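Long-range contacts in putative alpha KG dependent 2,4-D dioxygenase (Burkholderia xenovorans, PDB 5J92), which probably acts as an iron(II)- and 2-oxoglutarate-dependent dioxygenase of the TfdA/TauD family, putatively acting on 2,4-D: residues Met9-Val13 against Ile24-Asp28; Ile38-Glu42 against Phe66-Phe70. All coordinates share one frame. Residues are numbered along the deposited sequence.

Contact 1: residues Met9-Val13 against Ile24-Asp28; sequences MSLNV and IHGLD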
ATOM      1  N   MET A   9     -35.295 -17.416  -0.404  1.00 68.62           N
ATOM      2  CA  MET A   9     -34.141 -17.732  -1.239  1.00 66.14           C
ATOM      3  C   MET A   9     -34.088 -19.224  -1.562  1.00 64.54           C
ATOM      4  O   MET A   9     -33.744 -20.036  -0.701  1.00 66.28           O
ATOM      5  CB  MET A   9     -32.842 -17.294  -0.548  1.00 64.68           C
ATOM      6  CG  MET A   9     -31.553 -17.615  -1.319  1.00 61.99           C
ATOM      7  SD  MET A   9     -31.248 -16.573  -2.769  1.00 61.24           S
ATOM      8  CE  MET A   9     -31.020 -14.958  -2.028  1.00 59.45           C
ATOM      9  N   SER A  10     -34.440 -19.580  -2.802  1.00 59.89           N
ATOM     10  CA  SER A  10     -34.351 -20.958  -3.273  1.00 53.14           C
ATOM     11  C   SER A  10     -33.033 -21.265  -3.972  1.00 46.04           C
ATOM     12  O   SER A  10     -32.794 -22.423  -4.333  1.00 49.17           O
ATOM     13  CB  SER A  10     -35.501 -21.275  -4.231  1.00 53.89           C
ATOM     14  OG  SER A  10     -35.313 -20.619  -5.468  1.00 51.90           O
ATOM     15  N   LEU A  11     -32.192 -20.261  -4.193  1.00 36.97           N
ATOM     16  CA  LEU A  11     -30.897 -20.483  -4.817  1.00 31.09           C
ATOM     17  C   LEU A  11     -30.027 -21.365  -3.934  1.00 26.59           C
ATOM     18  O   LEU A  11     -30.102 -21.305  -2.705  1.00 23.80           O
ATOM     19  CB  LEU A  11     -30.185 -19.160  -5.073  1.00 33.11           C
ATOM     20  CG  LEU A  11     -30.754 -18.258  -6.157  1.00 35.02           C
ATOM     21  CD1 LEU A  11     -29.945 -16.974  -6.178  1.00 33.85           C
ATOM     22  CD2 LEU A  11     -30.700 -18.963  -7.498  1.00 35.57           C
ATOM     23  N   ASN A  12     -29.231 -22.219  -4.572  1.00 20.30           N
ATOM     24  CA  ASN A  12     -28.317 -23.106  -3.857  1.00 19.02           C
ATOM     25  C   ASN A  12     -27.035 -22.321  -3.618  1.00 17.05           C
ATOM     26  O   ASN A  12     -26.092 -22.360  -4.407  1.00 18.87           O
ATOM     27  CB  ASN A  12     -28.096 -24.385  -4.657  1.00 19.22           C
ATOM     28  CG  ASN A  12     -27.184 -25.382  -3.949  1.00 21.77           C
ATOM     29  OD1 ASN A  12     -26.653 -25.105  -2.868  1.00 19.44           O
ATOM     30  ND2 ASN A  12     -27.028 -26.565  -4.545  1.00 19.33           N
ATOM     31  N   VAL A  13     -26.997 -21.605  -2.494  1.00 18.60           N
ATOM     32  CA  VAL A  13     -25.907 -20.691  -2.169  1.00 16.35           C
ATOM     33  C   VAL A  13     -24.960 -21.366  -1.191  1.00 18.13           C
ATOM     34  O   VAL A  13     -25.393 -21.844  -0.137  1.00 21.37           O
ATOM     35  CB  VAL A  13     -26.451 -19.381  -1.578  1.00 17.44           C
ATOM     36  CG1 VAL A  13     -25.286 -18.428  -1.263  1.00 16.12           C
ATOM     37  CG2 VAL A  13     -27.431 -18.757  -2.536  1.00 18.21           C
ATOM     38  N   ILE A  24     -22.936 -20.182  -6.381  1.00 15.47           N
ATOM     39  CA  ILE A  24     -24.334 -20.456  -6.653  1.00 16.72           C
ATOM     40  C   ILE A  24     -24.350 -21.637  -7.601  1.00 18.44           C
ATOM     41  O   ILE A  24     -23.905 -21.530  -8.749  1.00 15.43           O
ATOM     42  CB  ILE A  24     -25.052 -19.244  -7.254  1.00 19.36           C
ATOM     43  CG1 ILE A  24     -25.144 -18.152  -6.189  1.00 20.34           C
ATOM     44  CG2 ILE A  24     -26.435 -19.648  -7.704  1.00 17.56           C
ATOM     45  CD1 ILE A  24     -25.659 -16.861  -6.703  1.00 26.74           C
ATOM     46  N   HIS A  25     -24.796 -22.774  -7.099  1.00 19.14           N
ATOM     47  CA  HIS A  25     -24.790 -24.017  -7.843  1.00 18.04           C
ATOM     48  C   HIS A  25     -26.124 -24.199  -8.533  1.00 17.95           C
ATOM     49  O   HIS A  25     -27.103 -23.525  -8.224  1.00 22.35           O
ATOM     50  CB  HIS A  25     -24.539 -25.206  -6.911  1.00 16.41           C
ATOM     51  CG  HIS A  25     -23.272 -25.105  -6.132  1.00 17.02           C
ATOM     52  ND1 HIS A  25     -22.033 -25.334  -6.694  1.00 19.13           N
ATOM     53  CD2 HIS A  25     -23.050 -24.833  -4.825  1.00 17.11           C
ATOM     54  CE1 HIS A  25     -21.099 -25.179  -5.771  1.00 17.46           C
ATOM     55  NE2 HIS A  25     -21.692 -24.874  -4.628  1.00 17.37           N
ATOM     56  N   GLY A  26     -26.154 -25.136  -9.476  1.00 19.18           N
ATOM     57  CA  GLY A  26     -27.406 -25.610 -10.025  1.00 20.82           C
ATOM     58  C   GLY A  26     -28.025 -24.736 -11.088  1.00 21.22           C
ATOM     59  O   GLY A  26     -29.190 -24.955 -11.436  1.00 22.70           O
ATOM     60  N   LEU A  27     -27.285 -23.766 -11.615  1.00 23.15           N
ATOM     61  CA  LEU A  27     -27.752 -22.890 -12.682  1.00 25.44           C
ATOM     62  C   LEU A  27     -27.075 -23.258 -13.996  1.00 27.97           C
ATOM     63  O   LEU A  27     -25.876 -23.574 -14.022  1.00 27.60           O
ATOM     64  CB  LEU A  27     -27.459 -21.426 -12.347  1.00 19.37           C
ATOM     65  CG  LEU A  27     -28.227 -20.862 -11.151  1.00 18.88           C
ATOM     66  CD1 LEU A  27     -28.047 -19.346 -11.101  1.00 18.05           C
ATOM     67  CD2 LEU A  27     -29.697 -21.233 -11.193  1.00 21.60           C
ATOM     68  N   ASP A  28     -27.854 -23.243 -15.076  1.00 27.86           N
ATOM     69  CA  ASP A  28     -27.346 -23.386 -16.438  1.00 31.62           C
ATOM     70  C   ASP A  28     -27.515 -22.033 -17.123  1.00 35.08           C
ATOM     71  O   ASP A  28     -28.581 -21.735 -17.666  1.00 25.33           O
ATOM     72  CB  ASP A  28     -28.075 -24.497 -17.185  1.00 32.61           C
ATOM     73  CG  ASP A  28     -27.649 -24.610 -18.646  1.00 35.73           C
ATOM     74  OD1 ASP A  28     -26.664 -23.950 -19.061  1.00 33.82           O
ATOM     75  OD2 ASP A  28     -28.300 -25.390 -19.377  1.00 39.28           O
TER
HETATM   76  O   HOH W   1     -29.649 -22.511  -7.370  1.00 27.31           O
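How side chains sort themselves where a beta hairpin frays is well illustrated by residues 9-13 and 24-28. V13 and I24 form an antiparallel non-hydrogen-bonded pair, CA to CA 4.8 Å, with both side chains on one face of the sheet. V13 is t at chi1 and brings CG2 to 4.4 Å from CG1 of I24, whose extended mt rotamer carries CD1 to 4.3 Å from CD1 of L11. L11, also mt, touches CD2 of L27 with its own CD2 at 4.5 Å, and helix 35-47 receives its side chain. These strands, 12-15 and 21-25, are the edge hairpin of the mixed sheet in the double-stranded beta-helix (jelly-roll) fold of the TauD/TfdA family. On the opposite face, N12 (t) lays ND2 3.7 Å from CB of H25, whose imidazole NE2 is hydrogen-bonded to E14 OE1. The backbone hydrogen bond from H25 N to N12 O is 3.0 Å; beyond it the strands part, and a water bridges N12 N (2.8 Å) and H25 O (2.9 Å).

Contact 2: residues Ile38-Glu42 against Phe66-Phe70; sequences IVEIE and FAAGF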
ATOM      1  N   ILE A  38     -33.468 -13.843 -11.586  1.00 32.15           N
ATOM      2  CA  ILE A  38     -32.596 -12.674 -11.635  1.00 28.95           C
ATOM      3  C   ILE A  38     -32.723 -11.873 -10.353  1.00 22.27           C
ATOM      4  O   ILE A  38     -31.726 -11.410  -9.796  1.00 20.90           O
ATOM      5  CB  ILE A  38     -32.910 -11.821 -12.879  1.00 29.15           C
ATOM      6  CG1 ILE A  38     -32.438 -12.547 -14.145  1.00 31.60           C
ATOM      7  CG2 ILE A  38     -32.281 -10.460 -12.767  1.00 26.31           C
ATOM      8  CD1 ILE A  38     -33.038 -11.988 -15.424  1.00 32.04           C
ATOM      9  N   VAL A  39     -33.950 -11.718  -9.852  1.00 25.05           N
ATOM     10  CA  VAL A  39     -34.160 -11.036  -8.579  1.00 25.06           C
ATOM     11  C   VAL A  39     -33.448 -11.773  -7.448  1.00 24.51           C
ATOM     12  O   VAL A  39     -32.765 -11.155  -6.622  1.00 25.80           O
ATOM     13  CB  VAL A  39     -35.664 -10.883  -8.297  1.00 27.38           C
ATOM     14  CG1 VAL A  39     -35.888 -10.362  -6.884  1.00 26.47           C
ATOM     15  CG2 VAL A  39     -36.293  -9.941  -9.319  1.00 30.82           C
ATOM     16  N   GLU A  40     -33.597 -13.103  -7.389  1.00 25.66           N
ATOM     17  CA  GLU A  40     -32.932 -13.872  -6.339  1.00 23.60           C
ATOM     18  C   GLU A  40     -31.424 -13.652  -6.359  1.00 23.09           C
ATOM     19  O   GLU A  40     -30.804 -13.459  -5.305  1.00 22.37           O
ATOM     20  CB  GLU A  40     -33.249 -15.366  -6.478  1.00 29.95           C
ATOM     21  CG  GLU A  40     -34.622 -15.779  -5.971  1.00 35.84           C
ATOM     22  CD  GLU A  40     -34.925 -17.256  -6.204  1.00 42.10           C
ATOM     23  OE1 GLU A  40     -34.470 -17.822  -7.224  1.00 42.79           O
ATOM     24  OE2 GLU A  40     -35.626 -17.853  -5.359  1.00 45.09           O
ATOM     25  N   ILE A  41     -30.816 -13.657  -7.550  1.00 21.69           N
ATOM     26  CA  ILE A  41     -29.379 -13.410  -7.645  1.00 20.02           C
ATOM     27  C   ILE A  41     -29.051 -12.010  -7.133  1.00 19.74           C
ATOM     28  O   ILE A  41     -28.092 -11.824  -6.373  1.00 18.84           O
ATOM     29  CB  ILE A  41     -28.893 -13.623  -9.095  1.00 20.07           C
ATOM     30  CG1 ILE A  41     -29.039 -15.110  -9.478  1.00 23.01           C
ATOM     31  CG2 ILE A  41     -27.453 -13.181  -9.248  1.00 17.36           C
ATOM     32  CD1 ILE A  41     -28.639 -15.427 -10.895  1.00 22.05           C
ATOM     33  N   GLU A  42     -29.846 -11.006  -7.523  1.00 19.87           N
ATOM     34  CA  GLU A  42     -29.632  -9.662  -6.991  1.00 22.42           C
ATOM     35  C   GLU A  42     -29.668  -9.671  -5.466  1.00 21.48           C
ATOM     36  O   GLU A  42     -28.779  -9.121  -4.808  1.00 20.60           O
ATOM     37  CB  GLU A  42     -30.678  -8.690  -7.555  1.00 25.37           C
ATOM     38  CG  GLU A  42     -30.502  -8.459  -9.047  1.00 28.02           C
ATOM     39  CD  GLU A  42     -31.510  -7.489  -9.647  1.00 32.75           C
ATOM     40  OE1 GLU A  42     -32.654  -7.404  -9.149  1.00 34.66           O
ATOM     41  OE2 GLU A  42     -31.160  -6.833 -10.647  1.00 34.80           O
ATOM     42  N   PHE A  66     -26.607 -12.855 -20.080  1.00 26.88           N
ATOM     43  CA  PHE A  66     -26.747 -12.991 -18.633  1.00 28.00           C
ATOM     44  C   PHE A  66     -26.457 -11.668 -17.935  1.00 29.41           C
ATOM     45  O   PHE A  66     -27.243 -11.203 -17.100  1.00 30.48           O
ATOM     46  CB  PHE A  66     -25.822 -14.101 -18.127  1.00 27.14           C
ATOM     47  CG  PHE A  66     -25.713 -14.172 -16.624  1.00 27.22           C
ATOM     48  CD1 PHE A  66     -26.776 -14.603 -15.854  1.00 27.66           C
ATOM     49  CD2 PHE A  66     -24.534 -13.830 -15.993  1.00 24.50           C
ATOM     50  CE1 PHE A  66     -26.670 -14.670 -14.472  1.00 26.47           C
ATOM     51  CE2 PHE A  66     -24.420 -13.891 -14.617  1.00 24.20           C
ATOM     52  CZ  PHE A  66     -25.492 -14.310 -13.853  1.00 23.26           C
ATOM     53  N   ALA A  67     -25.342 -11.027 -18.294  1.00 27.14           N
ATOM     54  CA  ALA A  67     -24.986  -9.754 -17.684  1.00 22.86           C
ATOM     55  C   ALA A  67     -26.083  -8.710 -17.876  1.00 24.11           C
ATOM     56  O   ALA A  67     -26.398  -7.955 -16.949  1.00 23.71           O
ATOM     57  CB  ALA A  67     -23.664  -9.265 -18.271  1.00 23.88           C
ATOM     58  N   ALA A  68     -26.697  -8.673 -19.064  1.00 25.84           N
ATOM     59  CA  ALA A  68     -27.695  -7.660 -19.390  1.00 31.44           C
ATOM     60  C   ALA A  68     -28.953  -7.766 -18.538  1.00 32.57           C
ATOM     61  O   ALA A  68     -29.789  -6.856 -18.588  1.00 28.62           O
ATOM     62  CB  ALA A  68     -28.058  -7.728 -20.871  1.00 29.56           C
ATOM     63  N   GLY A  69     -29.131  -8.855 -17.790  1.00 28.92           N
ATOM     64  CA  GLY A  69     -30.256  -8.920 -16.878  1.00 27.87           C
ATOM     65  C   GLY A  69     -30.110  -8.060 -15.632  1.00 26.94           C
ATOM     66  O   GLY A  69     -31.110  -7.830 -14.946  1.00 28.98           O
ATOM     67  N   PHE A  70     -28.909  -7.552 -15.344  1.00 24.95           N
ATOM     68  CA  PHE A  70     -28.666  -6.804 -14.116  1.00 24.11           C
ATOM     69  C   PHE A  70     -28.386  -5.325 -14.331  1.00 24.11           C
ATOM     70  O   PHE A  70     -28.283  -4.580 -13.352  1.00 24.07           O
ATOM     71  CB  PHE A  70     -27.502  -7.437 -13.342  1.00 23.22           C
ATOM     72  CG  PHE A  70     -27.728  -8.887 -13.034  1.00 23.63           C
ATOM     73  CD1 PHE A  70     -28.491  -9.263 -11.936  1.00 23.23           C
ATOM     74  CD2 PHE A  70     -27.244  -9.872 -13.880  1.00 23.82           C
ATOM     75  CE1 PHE A  70     -28.711 -10.615 -11.650  1.00 22.58           C
ATOM     76  CE2 PHE A  70     -27.467 -11.224 -13.612  1.00 21.59           C
ATOM     77  CZ  PHE A  70     -28.207 -11.589 -12.502  1.00 22.15           C
TER
HETATM   78  O   HOH W   2     -29.316  -5.004 -10.922  1.00 29.08           O
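A helix can be packed against the end of another by aromatic rings fitted to its aliphatic side chains, and residues 38-42 and 66-70 show how. The apolar contacts dominate. I38 and I41, at i and i+3 and so nearly one turn apart on the helix, both direct their CA-to-CB bonds toward the other segment. The F70 ring reaches both: CE1 lies 3.7 Å from I38 CG2, and CZ lies 3.7 Å from I41 CG2. The aliphatic part of E42 joins them, its CG meeting CD1 at the edge of the F70 ring at 3.6 Å. F66, t at chi1, extends its own ring edge to I41, with CE1 4.2 Å from CD1.

Architecturally, this is the place where helix 35-47 meets the end of helix 60-67, and the two lie over the mixed sheet of the jelly-roll fold: I41 and F70 both touch M263 of strand 261-265, while F66 packs edge-to-face on F53. The type I turn from A67 to F70, with F70 N hydrogen-bonded to A67 O at 3.0 Å, sets the second phenylalanine beside the helix.

The G69 backbone meets the I38 side chain, its O 3.6 Å from I38 CG2, and I38 O lies equally near F70 CE1, at 3.6 Å. An ideal CB on G69 would fall only 3.2 Å from I38 CD1, so the absence of a side chain suits this tight spot.

Polar linkage is indirect. One water donates to E42 OE2 (2.6 Å) and to F70 O (2.7 Å), while R298 forms a salt bridge with E42 OE1 and a hydrogen bond with G69 O.

Helix 35-47 supplies one side of contact 2 and also packs against the 9-13 segment of contact 1. Residues 24-28 end before 38-42 begin, so the contacts follow in series, and their centres lie about 13 Å apart. E40, which takes no part in the packing of contact 2, instead meets contact 1: its OE2 lies 2.8 Å from S10 OG, a probable hydrogen bond, and L11 CD1 packs 3.6 Å from E40 C and 3.7 Å from I41 N. One helix thus offers different sides to the hairpin and to the 66-70 segment. Both contacts lie away from the iron site formed by H122, D124 and H271.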